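Local atomic coordinates of mandelate racemase/muconate lactonizing enzyme family protein (Roseovarius nubinhibens ISM, PDB entry 3U4F), a protein that binds magnesium in an enolase-superfamily TIM barrel and probably acts as a hydro-lyase. Residues A[308-320]-A[342-354]. Sequence-based numbering, arbitrary orientation.
Sequences CANLSLVTLFTMH and YPWQDGLFVEDPY
The ring of Y354 lies between L311, whose CD2 sits 4.1 Å from the centroid of the Y354 ring on one face, and P353, whose CG covers the other; the backbone N of L316 and the selenium of M319, a selenomethionine in a Met-aromatic contact, meet its edge. Y342 takes CB of N310 over a face, W344 turns its CH2 edge to the N310 amide with the planes 83° apart, and F349 receives L311 O in its plane. The example illustrates how, in this enolase-superfamily barrel, a long loop between strands 332-335 and 360-363 can hold the start of helix 313-322 through Y354 OH, and the residues leading into it through Y342 OH and the Q345 amide. With CG beside its backbone N (chi1 -60°), Y354 reaches in so that OH donates to S312 O at 2.6 Å and accepts from L316 N at 2.9 Å, joining the carbonyl of the N-cap residue to an amide of the first turn through one oxygen. A phenylalanine here, lacking the hydroxyl, would probably leave S312 O and L316 N without the oxygen that joins them. Ahead of the helix, N310 forms an Asx turn, its OD1 accepting from both S312 N and S312 OG, while S312 is the N-cap, with a weak bond from V314 N to its OG. L313 N donates to OE1 of Q52, whose NE2 pairs with S312 OG. Q345, extended beyond CG, brings OE1 to L311 N at 3.0 Å, the donor standing above the amide plane. Nearest the active site, where A309 touches the bound guanidine, Y342 OH donates to A309 O over a very short 2.5 Å.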
# COMPACT_ATOMS: atom_id res chain seq x y z
N CYS A 308 -0.53 1.27 19.42
CA CYS A 308 -0.64 2.73 19.42
C CYS A 308 0.61 3.20 20.03
O CYS A 308 0.81 3.00 21.22
CB CYS A 308 -1.90 3.26 20.15
SG CYS A 308 -2.50 2.43 21.57
N ALA A 309 1.44 3.83 19.20
CA ALA A 309 2.83 4.05 19.55
C ALA A 309 3.26 5.50 19.82
O ALA A 309 4.46 5.81 19.89
CB ALA A 309 3.72 3.40 18.52
N ASN A 310 2.30 6.41 19.92
CA ASN A 310 2.61 7.73 20.44
C ASN A 310 1.35 8.29 21.07
O ASN A 310 0.28 7.66 21.01
CB ASN A 310 3.11 8.66 19.35
CG ASN A 310 2.18 8.72 18.20
OD1 ASN A 310 1.05 9.19 18.32
ND2 ASN A 310 2.64 8.24 17.05
N LEU A 311 1.50 9.47 21.66
CA LEU A 311 0.39 10.12 22.36
C LEU A 311 -0.26 11.23 21.56
O LEU A 311 -0.72 12.25 22.12
CB LEU A 311 0.84 10.61 23.75
CG LEU A 311 1.32 9.49 24.68
CD1 LEU A 311 1.90 10.01 26.04
CD2 LEU A 311 0.24 8.39 24.82
N SER A 312 -0.30 11.04 20.24
CA SER A 312 -1.32 11.69 19.42
C SER A 312 -2.66 11.06 19.83
O SER A 312 -2.72 10.34 20.83
CB SER A 312 -1.09 11.49 17.92
OG SER A 312 -1.35 10.15 17.53
N LEU A 313 -3.73 11.29 19.07
CA LEU A 313 -5.05 10.70 19.45
C LEU A 313 -5.17 9.18 19.27
O LEU A 313 -6.13 8.57 19.74
CB LEU A 313 -6.22 11.41 18.75
CG LEU A 313 -6.43 12.88 19.17
CD1 LEU A 313 -7.55 13.45 18.35
CD2 LEU A 313 -6.80 12.91 20.65
N VAL A 314 -4.20 8.56 18.59
CA VAL A 314 -4.26 7.13 18.37
C VAL A 314 -4.42 6.36 19.68
O VAL A 314 -5.18 5.40 19.75
CB VAL A 314 -3.05 6.61 17.52
CG1 VAL A 314 -1.74 6.71 18.32
CG2 VAL A 314 -3.32 5.20 17.01
N THR A 315 -3.76 6.83 20.73
CA THR A 315 -3.89 6.17 22.04
C THR A 315 -5.31 6.28 22.60
O THR A 315 -5.91 5.26 23.04
CB THR A 315 -2.77 6.61 22.98
OG1 THR A 315 -1.52 6.25 22.39
CG2 THR A 315 -2.88 5.92 24.33
N LEU A 316 -5.87 7.48 22.56
CA LEU A 316 -7.24 7.71 23.00
C LEU A 316 -8.27 6.91 22.21
O LEU A 316 -9.19 6.32 22.79
CB LEU A 316 -7.60 9.21 22.95
CG LEU A 316 -9.02 9.60 23.42
CD1 LEU A 316 -9.29 9.08 24.87
CD2 LEU A 316 -9.17 11.11 23.35
N PHE A 317 -8.10 6.87 20.89
CA PHE A 317 -9.01 6.10 20.05
C PHE A 317 -9.00 4.64 20.46
O PHE A 317 -10.06 3.98 20.49
CB PHE A 317 -8.64 6.19 18.57
CG PHE A 317 -8.70 7.59 17.95
CD1 PHE A 317 -9.49 8.60 18.49
CD2 PHE A 317 -7.96 7.87 16.81
CE1 PHE A 317 -9.53 9.91 17.90
CE2 PHE A 317 -8.02 9.16 16.19
CZ PHE A 317 -8.81 10.16 16.72
N THR A 318 -7.81 4.13 20.77
CA THR A 318 -7.65 2.73 21.19
C THR A 318 -8.30 2.49 22.57
O THR A 318 -8.95 1.45 22.79
CB THR A 318 -6.17 2.38 21.26
OG1 THR A 318 -5.55 2.64 19.97
CG2 THR A 318 -5.99 0.92 21.62
N MSE A 319 -8.16 3.46 23.47
CA MSE A 319 -8.85 3.40 24.78
C MSE A 319 -10.34 3.25 24.60
O MSE A 319 -10.94 2.36 25.20
CB MSE A 319 -8.52 4.64 25.61
CG MSE A 319 -7.11 4.67 26.13
SE MSE A 319 -6.53 6.46 26.65
CE MSE A 319 -7.97 6.97 27.94
N HIS A 320 -10.97 4.10 23.78
CA HIS A 320 -12.41 3.92 23.49
C HIS A 320 -12.74 2.56 22.87
O HIS A 320 -13.71 1.93 23.24
CB HIS A 320 -12.93 5.01 22.55
CG HIS A 320 -13.18 6.34 23.21
ND1 HIS A 320 -12.16 7.20 23.57
CD2 HIS A 320 -14.33 6.98 23.52
CE1 HIS A 320 -12.68 8.31 24.08
NE2 HIS A 320 -13.99 8.20 24.04
N TYR A 342 9.55 12.61 21.01
CA TYR A 342 8.38 13.02 20.21
C TYR A 342 8.17 14.52 20.46
O TYR A 342 7.23 14.89 21.15
CB TYR A 342 7.11 12.23 20.65
CG TYR A 342 7.01 10.73 20.30
CD1 TYR A 342 7.20 10.30 18.99
CD2 TYR A 342 6.68 9.75 21.29
CE1 TYR A 342 7.10 8.95 18.64
CE2 TYR A 342 6.57 8.35 20.94
CZ TYR A 342 6.78 7.98 19.60
OH TYR A 342 6.69 6.65 19.18
N PRO A 343 9.03 15.40 19.90
CA PRO A 343 8.91 16.83 20.22
C PRO A 343 7.59 17.44 19.71
O PRO A 343 7.01 18.32 20.35
CB PRO A 343 10.11 17.47 19.49
CG PRO A 343 10.97 16.30 18.98
CD PRO A 343 10.03 15.14 18.84
N TRP A 344 7.13 16.95 18.56
CA TRP A 344 5.90 17.41 17.93
C TRP A 344 4.65 17.08 18.75
O TRP A 344 3.58 17.61 18.46
CB TRP A 344 5.75 16.78 16.55
CG TRP A 344 5.86 15.27 16.56
CD1 TRP A 344 6.99 14.53 16.32
CD2 TRP A 344 4.81 14.34 16.84
NE1 TRP A 344 6.70 13.19 16.43
CE2 TRP A 344 5.37 13.04 16.75
CE3 TRP A 344 3.45 14.46 17.14
CZ2 TRP A 344 4.63 11.88 16.96
CZ3 TRP A 344 2.70 13.30 17.36
CH2 TRP A 344 3.30 12.02 17.27
N GLN A 345 4.76 16.19 19.74
CA GLN A 345 3.54 15.76 20.43
C GLN A 345 3.17 16.68 21.62
O GLN A 345 2.06 16.58 22.16
CB GLN A 345 3.54 14.24 20.76
CG GLN A 345 3.88 13.85 22.18
CD GLN A 345 3.96 12.34 22.40
OE1 GLN A 345 3.62 11.52 21.53
NE2 GLN A 345 4.39 11.96 23.59
N ASP A 346 4.09 17.59 21.96
CA ASP A 346 3.88 18.67 22.94
C ASP A 346 2.85 19.69 22.42
O ASP A 346 3.00 20.21 21.31
CB ASP A 346 5.21 19.41 23.23
CG ASP A 346 5.05 20.57 24.23
OD1 ASP A 346 4.76 20.29 25.43
OD2 ASP A 346 5.23 21.76 23.83
N GLY A 347 1.83 19.97 23.23
CA GLY A 347 0.94 21.09 22.92
C GLY A 347 -0.09 20.85 21.82
O GLY A 347 -0.54 21.82 21.19
N LEU A 348 -0.49 19.58 21.61
CA LEU A 348 -1.52 19.24 20.63
C LEU A 348 -2.95 19.48 21.14
O LEU A 348 -3.84 19.81 20.37
CB LEU A 348 -1.40 17.76 20.20
CG LEU A 348 -0.11 17.30 19.53
CD1 LEU A 348 -0.20 15.79 19.28
CD2 LEU A 348 0.05 18.08 18.18
N PHE A 349 -3.16 19.32 22.44
CA PHE A 349 -4.52 19.25 22.96
C PHE A 349 -4.74 20.18 24.16
O PHE A 349 -3.82 20.43 24.92
CB PHE A 349 -4.88 17.82 23.39
CG PHE A 349 -4.48 16.74 22.40
CD1 PHE A 349 -5.05 16.70 21.13
CD2 PHE A 349 -3.56 15.77 22.76
CE1 PHE A 349 -4.68 15.70 20.23
CE2 PHE A 349 -3.18 14.76 21.86
CZ PHE A 349 -3.73 14.73 20.60
N VAL A 350 -5.97 20.64 24.32
CA VAL A 350 -6.33 21.48 25.44
C VAL A 350 -6.29 20.64 26.73
O VAL A 350 -5.62 21.02 27.70
CB VAL A 350 -7.76 22.08 25.25
CG1 VAL A 350 -8.15 22.93 26.42
CG2 VAL A 350 -7.83 22.96 23.94
N GLU A 351 -6.99 19.52 26.72
CA GLU A 351 -7.00 18.57 27.84
C GLU A 351 -5.82 17.60 27.77
O GLU A 351 -5.17 17.43 26.72
CB GLU A 351 -8.28 17.72 27.80
CG GLU A 351 -9.61 18.48 27.72
CD GLU A 351 -10.03 18.92 26.29
OE1 GLU A 351 -9.26 18.74 25.31
OE2 GLU A 351 -11.15 19.44 26.16
N ASP A 352 -5.58 16.87 28.85
CA ASP A 352 -4.62 15.79 28.83
C ASP A 352 -5.40 14.52 29.15
O ASP A 352 -5.82 14.29 30.31
CB ASP A 352 -3.52 16.06 29.86
CG ASP A 352 -2.50 14.94 29.97
OD1 ASP A 352 -2.62 13.93 29.24
OD2 ASP A 352 -1.59 15.08 30.83
N PRO A 353 -5.67 13.71 28.12
CA PRO A 353 -6.50 12.51 28.38
C PRO A 353 -5.70 11.29 28.84
O PRO A 353 -6.28 10.19 29.03
CB PRO A 353 -7.13 12.24 27.02
CG PRO A 353 -6.09 12.70 26.02
CD PRO A 353 -5.35 13.88 26.68
N TYR A 354 -4.40 11.48 29.02
CA TYR A 354 -3.48 10.34 29.24
C TYR A 354 -2.87 10.24 30.63
O TYR A 354 -1.78 9.69 30.79
CB TYR A 354 -2.36 10.39 28.19
CG TYR A 354 -2.90 10.30 26.77
CD1 TYR A 354 -3.82 9.32 26.43
CD2 TYR A 354 -2.45 11.19 25.76
CE1 TYR A 354 -4.31 9.21 25.11
CE2 TYR A 354 -2.93 11.07 24.43
CZ TYR A 354 -3.86 10.09 24.12
OH TYR A 354 -4.33 9.94 22.83